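Endopolygalacturonase (Chondrostereum purpureum, PDB 1K5C) probably hydrolyses the alpha-1,4 linkages inside polygalacturonate chains of plant cell-wall pectin, as a family 28 glycoside hydrolase. Local coordinates at residues 3-8 / 12-17; 20-25 / 31-36; 120-125 / 131-136. All coordinates share one frame; numbering follows the deposited sequence.

Contact 1 (3-8 / 12-17)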
loop_
_atom_site.group_PDB
_atom_site.type_symbol
_atom_site.label_atom_id
_atom_site.label_comp_id
_atom_site.label_asym_id
_atom_site.label_seq_id
_atom_site.Cartn_x
_atom_site.Cartn_y
_atom_site.Cartn_z
ATOM N N CYS A 3 -4.022 -32.661 2.833
ATOM C CA CYS A 3 -3.230 -31.455 2.571
ATOM C C CYS A 3 -3.793 -30.661 1.416
ATOM O O CYS A 3 -3.127 -29.722 0.937
ATOM C CB CYS A 3 -1.752 -31.814 2.377
ATOM S SG CYS A 3 -1.017 -32.532 3.895
ATOM N N THR A 4 -5.008 -30.940 0.990
ATOM C CA THR A 4 -5.707 -30.134 -0.024
ATOM C C THR A 4 -6.872 -29.474 0.662
ATOM O O THR A 4 -7.714 -30.116 1.260
ATOM C CB THR A 4 -6.240 -31.007 -1.167
ATOM O OG1 THR A 4 -5.102 -31.629 -1.760
ATOM C CG2 THR A 4 -6.909 -30.222 -2.306
ATOM N N VAL A 5 -6.932 -28.173 0.530
ATOM C CA VAL A 5 -7.997 -27.357 1.122
ATOM C C VAL A 5 -9.070 -27.122 0.084
ATOM O O VAL A 5 -8.802 -26.511 -0.959
ATOM C CB VAL A 5 -7.429 -26.030 1.641
ATOM C CG1 VAL A 5 -8.544 -25.130 2.183
ATOM C CG2 VAL A 5 -6.383 -26.336 2.695
ATOM N N LYS A 6 -10.266 -27.629 0.390
ATOM C CA LYS A 6 -11.370 -27.556 -0.539
ATOM C C LYS A 6 -12.539 -26.718 0.001
ATOM O O LYS A 6 -13.537 -26.559 -0.716
ATOM C CB LYS A 6 -11.889 -29.016 -0.836
ATOM C CG LYS A 6 -10.712 -29.885 -1.395
ATOM C CD LYS A 6 -11.316 -31.139 -1.969
ATOM C CE LYS A 6 -10.334 -32.004 -2.763
ATOM N NZ LYS A 6 -10.664 -33.455 -2.633
ATOM N N SER A 7 -12.420 -26.203 1.200
ATOM C CA SER A 7 -13.493 -25.495 1.894
ATOM C C SER A 7 -12.910 -24.755 3.091
ATOM O O SER A 7 -11.755 -25.025 3.440
ATOM C CB SER A 7 -14.567 -26.488 2.464
ATOM O OG SER A 7 -13.948 -27.173 3.563
ATOM N N VAL A 8 -13.709 -23.854 3.662
ATOM C CA VAL A 8 -13.246 -23.140 4.853
ATOM C C VAL A 8 -12.998 -24.165 5.944
ATOM O O VAL A 8 -12.079 -23.974 6.723
ATOM C CB VAL A 8 -14.197 -22.015 5.290
ATOM C CG1 VAL A 8 -14.322 -20.969 4.177
ATOM C CG2 VAL A 8 -15.576 -22.429 5.710
ATOM N N LYS A 12 -8.581 -25.698 8.496
ATOM C CA LYS A 12 -8.051 -25.912 9.833
ATOM C C LYS A 12 -7.274 -27.197 9.946
ATOM O O LYS A 12 -6.710 -27.420 11.045
ATOM C CB LYS A 12 -9.230 -25.859 10.833
ATOM C CG LYS A 12 -10.000 -27.131 10.867
ATOM C CD LYS A 12 -11.449 -27.069 11.372
ATOM C CE LYS A 12 -12.051 -28.467 11.513
ATOM N NZ LYS A 12 -11.669 -29.306 10.339
ATOM N N ASP A 13 -7.296 -28.056 8.910
ATOM C CA ASP A 13 -6.695 -29.380 9.013
ATOM C C ASP A 13 -5.378 -29.536 8.259
ATOM O O ASP A 13 -5.112 -30.638 7.798
ATOM C CB ASP A 13 -7.701 -30.417 8.468
ATOM C CG ASP A 13 -8.849 -30.604 9.441
ATOM O OD1 ASP A 13 -8.541 -30.726 10.654
ATOM O OD2 ASP A 13 -9.967 -30.680 8.899
ATOM N N ILE A 14 -4.597 -28.493 8.124
ATOM C CA ILE A 14 -3.333 -28.567 7.392
ATOM C C ILE A 14 -2.108 -28.769 8.262
ATOM O O ILE A 14 -0.984 -28.837 7.692
ATOM C CB ILE A 14 -3.144 -27.362 6.441
ATOM C CG1 ILE A 14 -3.019 -26.063 7.199
ATOM C CG2 ILE A 14 -4.248 -27.273 5.389
ATOM C CD1 ILE A 14 -2.555 -24.863 6.365
ATOM N N ALA A 15 -2.241 -28.918 9.582
ATOM C CA ALA A 15 -1.039 -29.132 10.393
ATOM C C ALA A 15 -0.392 -30.408 10.048
ATOM O O ALA A 15 -1.088 -31.476 9.919
ATOM C CB ALA A 15 -1.448 -29.084 11.897
ATOM N N GLY A 16 0.904 -30.385 9.829
ATOM C CA GLY A 16 1.668 -31.542 9.417
ATOM C C GLY A 16 2.051 -31.533 7.976
ATOM O O GLY A 16 2.981 -32.257 7.586
ATOM N N CYS A 17 1.327 -30.712 7.165
ATOM C CA CYS A 17 1.632 -30.642 5.747
ATOM C C CYS A 17 2.773 -29.698 5.443
ATOM O O CYS A 17 2.743 -28.531 5.842
ATOM C CB CYS A 17 0.408 -30.087 4.978
ATOM S SG CYS A 17 -1.126 -31.014 5.233
#

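Contact 2 (20-25 / 31-36)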
loop_
_atom_site.group_PDB
_atom_site.type_symbol
_atom_site.label_atom_id
_atom_site.label_comp_id
_atom_site.label_asym_id
_atom_site.label_seq_id
_atom_site.Cartn_x
_atom_site.Cartn_y
_atom_site.Cartn_z
ATOM N N VAL A 20 0.846 -27.817 0.791
ATOM C CA VAL A 20 -0.595 -27.604 0.880
ATOM C C VAL A 20 -1.098 -27.174 -0.506
ATOM O O VAL A 20 -0.443 -26.298 -1.109
ATOM C CB VAL A 20 -0.918 -26.522 1.920
ATOM C CG1 VAL A 20 -2.414 -26.162 1.949
ATOM C CG2 VAL A 20 -0.486 -27.008 3.308
ATOM N N THR A 21 -2.178 -27.747 -0.976
ATOM C CA THR A 21 -2.820 -27.287 -2.184
ATOM C C THR A 21 -4.111 -26.583 -1.820
ATOM O O THR A 21 -4.937 -27.168 -1.136
ATOM C CB THR A 21 -3.136 -28.478 -3.115
ATOM O OG1 THR A 21 -1.894 -29.148 -3.398
ATOM C CG2 THR A 21 -3.713 -27.973 -4.428
ATOM N N LEU A 22 -4.231 -25.345 -2.268
ATOM C CA LEU A 22 -5.425 -24.548 -1.988
ATOM C C LEU A 22 -6.260 -24.614 -3.269
ATOM O O LEU A 22 -5.934 -23.951 -4.266
ATOM C CB LEU A 22 -4.962 -23.135 -1.560
ATOM C CG LEU A 22 -6.067 -22.140 -1.284
ATOM C CD1 LEU A 22 -6.942 -22.616 -0.156
ATOM C CD2 LEU A 22 -5.284 -20.838 -0.909
ATOM N N ASN A 23 -7.315 -25.437 -3.252
ATOM C CA ASN A 23 -8.194 -25.525 -4.413
ATOM C C ASN A 23 -9.107 -24.278 -4.504
ATOM O O ASN A 23 -9.191 -23.462 -3.594
ATOM C CB ASN A 23 -9.006 -26.810 -4.374
ATOM C CG ASN A 23 -8.295 -28.048 -4.861
ATOM O OD1 ASN A 23 -7.128 -27.983 -5.115
ATOM N ND2 ASN A 23 -9.021 -29.171 -5.062
ATOM N N GLY A 24 -9.740 -24.154 -5.660
ATOM C CA GLY A 24 -10.769 -23.075 -5.866
ATOM C C GLY A 24 -12.093 -23.520 -5.236
ATOM O O GLY A 24 -12.480 -24.682 -5.225
ATOM N N PHE A 25 -12.774 -22.520 -4.639
ATOM C CA PHE A 25 -14.086 -22.705 -4.003
ATOM C C PHE A 25 -14.616 -21.335 -3.647
ATOM O O PHE A 25 -13.924 -20.314 -3.786
ATOM C CB PHE A 25 -14.038 -23.631 -2.757
ATOM C CG PHE A 25 -13.065 -23.243 -1.681
ATOM C CD1 PHE A 25 -13.449 -22.432 -0.595
ATOM C CD2 PHE A 25 -11.771 -23.717 -1.718
ATOM C CE1 PHE A 25 -12.545 -22.130 0.410
ATOM C CE2 PHE A 25 -10.837 -23.406 -0.740
ATOM C CZ PHE A 25 -11.237 -22.614 0.319
ATOM N N ASN A 31 -18.486 -16.557 6.656
ATOM C CA ASN A 31 -17.288 -17.375 6.944
ATOM C C ASN A 31 -16.019 -16.638 6.555
ATOM O O ASN A 31 -16.043 -15.725 5.739
ATOM C CB ASN A 31 -17.351 -18.669 6.095
ATOM C CG ASN A 31 -18.412 -19.599 6.657
ATOM O OD1 ASN A 31 -18.092 -20.472 7.414
ATOM N ND2 ASN A 31 -19.686 -19.397 6.323
ATOM N N THR A 32 -14.915 -17.068 7.173
ATOM C CA THR A 32 -13.615 -16.581 6.740
ATOM C C THR A 32 -12.711 -17.761 6.417
ATOM O O THR A 32 -13.007 -18.909 6.828
ATOM C CB THR A 32 -12.946 -15.668 7.767
ATOM O OG1 THR A 32 -12.752 -16.471 8.934
ATOM C CG2 THR A 32 -13.783 -14.453 8.088
ATOM N N LEU A 33 -11.639 -17.487 5.686
ATOM C CA LEU A 33 -10.647 -18.509 5.276
ATOM C C LEU A 33 -9.361 -18.182 5.991
ATOM O O LEU A 33 -8.752 -17.160 5.726
ATOM C CB LEU A 33 -10.521 -18.495 3.765
ATOM C CG LEU A 33 -9.448 -19.485 3.211
ATOM C CD1 LEU A 33 -9.773 -20.928 3.668
ATOM C CD2 LEU A 33 -9.406 -19.408 1.703
ATOM N N VAL A 34 -8.986 -19.063 6.917
ATOM C CA VAL A 34 -7.810 -18.854 7.780
ATOM C C VAL A 34 -6.856 -20.025 7.598
ATOM O O VAL A 34 -7.213 -21.173 7.789
ATOM C CB VAL A 34 -8.239 -18.745 9.243
ATOM C CG1 VAL A 34 -7.027 -18.589 10.182
ATOM C CG2 VAL A 34 -9.175 -17.509 9.423
ATOM N N LEU A 35 -5.603 -19.695 7.232
ATOM C CA LEU A 35 -4.567 -20.703 7.069
ATOM C C LEU A 35 -3.411 -20.414 8.008
ATOM O O LEU A 35 -2.854 -19.312 7.989
ATOM C CB LEU A 35 -4.041 -20.742 5.619
ATOM C CG LEU A 35 -5.054 -21.161 4.555
ATOM C CD1 LEU A 35 -4.558 -20.806 3.158
ATOM C CD2 LEU A 35 -5.385 -22.661 4.677
ATOM N N ASN A 36 -3.040 -21.456 8.792
ATOM C CA ASN A 36 -1.900 -21.383 9.703
ATOM C C ASN A 36 -0.939 -22.518 9.341
ATOM O O ASN A 36 -0.935 -23.578 10.005
ATOM C CB ASN A 36 -2.338 -21.512 11.174
ATOM C CG ASN A 36 -3.108 -20.286 11.605
ATOM O OD1 ASN A 36 -2.594 -19.174 11.568
ATOM N ND2 ASN A 36 -4.362 -20.461 12.019
#

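Contact 3 (120-125 / 131-136)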
loop_
_atom_site.group_PDB
_atom_site.type_symbol
_atom_site.label_atom_id
_atom_site.label_comp_id
_atom_site.label_asym_id
_atom_site.label_seq_id
_atom_site.Cartn_x
_atom_site.Cartn_y
_atom_site.Cartn_z
ATOM N N GLN A 120 -10.017 -1.860 1.365
ATOM C CA GLN A 120 -8.572 -2.049 1.365
ATOM C C GLN A 120 -8.257 -3.517 1.042
ATOM O O GLN A 120 -8.874 -4.449 1.570
ATOM C CB GLN A 120 -7.966 -1.699 2.748
ATOM C CG GLN A 120 -8.077 -0.205 3.099
ATOM C CD GLN A 120 -9.400 0.180 3.770
ATOM O OE1 GLN A 120 -10.396 -0.538 3.723
ATOM N NE2 GLN A 120 -9.462 1.394 4.339
ATOM N N ALA A 121 -7.266 -3.717 0.135
ATOM C CA ALA A 121 -7.052 -5.057 -0.428
ATOM C C ALA A 121 -6.179 -5.943 0.440
ATOM O O ALA A 121 -6.668 -6.955 0.960
ATOM C CB ALA A 121 -6.509 -4.918 -1.853
ATOM N N ILE A 122 -4.893 -5.623 0.567
ATOM C CA ILE A 122 -3.947 -6.526 1.271
ATOM C C ILE A 122 -3.297 -5.777 2.445
ATOM O O ILE A 122 -2.621 -4.777 2.265
ATOM C CB ILE A 122 -2.861 -7.049 0.314
ATOM C CG1 ILE A 122 -3.487 -7.736 -0.887
ATOM C CG2 ILE A 122 -1.887 -7.954 1.066
ATOM C CD1 ILE A 122 -2.486 -8.188 -1.951
ATOM N N SER A 123 -3.554 -6.305 3.649
ATOM C CA SER A 123 -2.911 -5.812 4.863
ATOM C C SER A 123 -1.727 -6.706 5.206
ATOM O O SER A 123 -1.864 -7.938 5.230
ATOM C CB SER A 123 -3.956 -5.824 5.996
ATOM O OG SER A 123 -3.335 -5.517 7.224
ATOM N N VAL A 124 -0.588 -6.093 5.444
ATOM C CA VAL A 124 0.678 -6.789 5.659
ATOM C C VAL A 124 1.154 -6.512 7.062
ATOM O O VAL A 124 1.397 -5.338 7.435
ATOM C CB VAL A 124 1.705 -6.314 4.631
ATOM C CG1 VAL A 124 3.037 -7.031 4.813
ATOM C CG2 VAL A 124 1.132 -6.475 3.212
ATOM N N GLY A 125 1.397 -7.568 7.820
ATOM C CA GLY A 125 2.058 -7.454 9.134
ATOM C C GLY A 125 1.222 -7.949 10.269
ATOM O O GLY A 125 -0.011 -8.093 10.147
ATOM N N LEU A 131 9.558 -10.706 4.849
ATOM C CA LEU A 131 8.342 -11.032 4.112
ATOM C C LEU A 131 8.402 -10.356 2.751
ATOM O O LEU A 131 8.536 -9.121 2.700
ATOM C CB LEU A 131 7.118 -10.596 4.941
ATOM C CG LEU A 131 5.770 -10.868 4.253
ATOM C CD1 LEU A 131 5.507 -12.369 4.068
ATOM C CD2 LEU A 131 4.660 -10.288 5.119
ATOM N N THR A 132 8.303 -11.155 1.695
ATOM C CA THR A 132 8.373 -10.661 0.332
ATOM C C THR A 132 7.081 -10.961 -0.376
ATOM O O THR A 132 6.621 -12.126 -0.375
ATOM C CB THR A 132 9.530 -11.318 -0.443
ATOM O OG1 THR A 132 10.750 -10.947 0.234
ATOM C CG2 THR A 132 9.617 -10.818 -1.874
ATOM N N LEU A 133 6.496 -9.938 -1.001
ATOM C CA LEU A 133 5.324 -10.073 -1.877
ATOM C C LEU A 133 5.814 -9.733 -3.292
ATOM O O LEU A 133 6.377 -8.648 -3.499
ATOM C CB LEU A 133 4.195 -9.130 -1.468
ATOM C CG LEU A 133 3.267 -9.572 -0.332
ATOM C CD1 LEU A 133 3.740 -10.389 0.797
ATOM C CD2 LEU A 133 2.453 -8.350 0.164
ATOM N N ASP A 134 5.636 -10.660 -4.237
ATOM C CA ASP A 134 6.302 -10.543 -5.540
ATOM C C ASP A 134 5.342 -10.930 -6.637
ATOM O O ASP A 134 4.845 -12.066 -6.663
ATOM C CB ASP A 134 7.568 -11.439 -5.502
ATOM C CG ASP A 134 8.451 -11.313 -6.735
ATOM O OD1 ASP A 134 8.012 -10.800 -7.765
ATOM O OD2 ASP A 134 9.642 -11.678 -6.592
ATOM N N GLY A 135 5.041 -9.999 -7.536
ATOM C CA GLY A 135 4.225 -10.357 -8.704
ATOM C C GLY A 135 2.754 -10.515 -8.380
ATOM O O GLY A 135 2.076 -11.294 -9.047
ATOM N N ILE A 136 2.265 -9.747 -7.410
ATOM C CA ILE A 136 0.855 -9.730 -7.031
ATOM C C ILE A 136 0.162 -8.593 -7.781
ATOM O O ILE A 136 0.691 -7.488 -7.855
ATOM C CB ILE A 136 0.719 -9.613 -5.517
ATOM C CG1 ILE A 136 1.297 -10.966 -4.887
ATOM C CG2 ILE A 136 -0.737 -9.405 -5.076
ATOM C CD1 ILE A 136 1.487 -10.738 -3.419
#

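Contact 1 (3-8 / 12-17)
Cys3 and Ile14 bring their CA atoms to 5.6 Å, yet no hydrogen bond joins the short strand around Thr4 and Val5 to segment 12-17, which closes in a type II turn from Ile14 to Cys17 held by Cys17 N to Ile14 O at 3.0 Å. The link across is covalent: Cys3 SG and Cys17 SG form a disulfide of 2.0 Å. Its S-S torsion of -88° is near the relaxed right angle and left-handed in sense. Each sulfur lies beside its own backbone N, opposite the carbonyl carbon (chi1 -64° in Cys3, -56° in Cys17).

Further in, Val5 CG2 meets Ile14 CG2 at 3.6 Å, methyl against methyl, the two side chains inclined to each other. Val5 also packs on Val20 and Leu22, and Ile14 on Val20, so this apolar patch continues into strand 19-22. On the outer side Lys12 NZ makes a 2.6 Å salt bridge with Asp13 OD2, on the next residue, and also bonds Asp9 O. Gly16 takes the third position of the turn at a positive phi, where a side chain would jam against Ala15 O. The disulfide-closed loop is part of the N-terminal end of the right-handed parallel beta-helix characteristic of family 28 polygalacturonases.

Contact 2 (20-25 / 31-36)
Leu22 and Leu35 face each other from segments that run past one another in roughly opposite senses, Leu22 being the CA neighbour of Leu35 and Phe25 that of Leu33. The backbones stay far apart, with 9.9 Å between Leu22 CA and Leu35 CA, and side chains fill the interval.

Aliphatic contacts come first. Leu22 CD2 meets Leu35 CD1 at 4.1 Å, the two side chains lying at a slant to each other. The other methyl of Leu22, CD1, comes only loosely to Leu33 CD2, at 4.5 Å. One leucine thus reaches both leucines of the opposite strand, a methyl to each.

The aromatic contact is made by Phe25. With CG placed between backbone N and carbonyl carbon (chi1 55°), the ring extends toward segment 31-36 and brings CZ obliquely to the fork of Leu33. Leu33 CD2 lies 3.9 Å from Phe25 CZ and Leu33 CD1 lies 4.0 Å from the same atom, so the isopropyl group receives the ring with both methyls at almost equal range.

Polar groups make no bond across. Beyond the pair, Ile49 touches Leu22 and Leu33, Phe61 touches Leu33 and Leu35, and Val5 lies against Leu22, continuing the apolar interior into neighbouring strands of the beta-helix.

Cohesion between these segments therefore comes from dispersion forces and the exclusion of water, without charge or direction; the fit depends on the shapes of three leucines and a phenylalanine and should respond little to pH.

Contact 3 (120-125 / 131-136)
Val124 enters as a forked bump between two leucines of the strand facing it: its CG1 touches Leu131 CD2 at 3.7 Å and its CG2 touches Leu133 CD2 at 3.8 Å. With CG1 opposite the backbone N (chi1 -179°), the two methyls spread, one for each leucine. Leu131 meets the valine at a slant, whereas Leu133 and Val124 slip alongside each other, pointing in opposite directions. Leu133 CD2 in turn reaches toward the hollow between Val124 and Ile122, more loosely on the isoleucine side, where Ile122 CG2 is 4.5 Å away. The outer end of Ile122 bypasses the leucine: CD1, at the tip of an extended branch, comes to Ile136 CG2 at 3.8 Å.

Bumps from the two segments alternate in the layer between strands 122-125 and 131-134, whose axes approach to 9.5 Å and which run nearly antiparallel (155°) but share no hydrogen bond. Phe155 extends the filling beside Ile122 and Leu133, and Tyr109 lies against Leu131 and Leu133. Such interlocked aliphatic side chains, projecting inward from separate walls of one coil and stacking on those of the coils next to it, make up the core of a right-handed parallel beta-helix.

How the contacts relate
Contacts 1, 2 and 3 follow one another along the chain and along the beta-helix, starting at its N-terminal end. Contacts 1 and 2 adjoin, centres about 7 Å apart: Val5 N to Thr21 O (2.8 Å) and Cys3 O to Thr21 N (2.9 Å) are probable hydrogen bonds joining residues 3-5 to strand 19-22, which is parallel to strand 4-5. Contact 3 is separate, its centre about 17 Å from that of contact 2 and about 22 Å from that of contact 1. None of the three lies at the substrate site; beside contact 3, Gln120, which takes no part in it, touches Asn151, a galacturonate-binding residue. The Leu131 side chain is about 9 Å from an N-acetylglucosamine of the protein's own glycosylation, not a substrate.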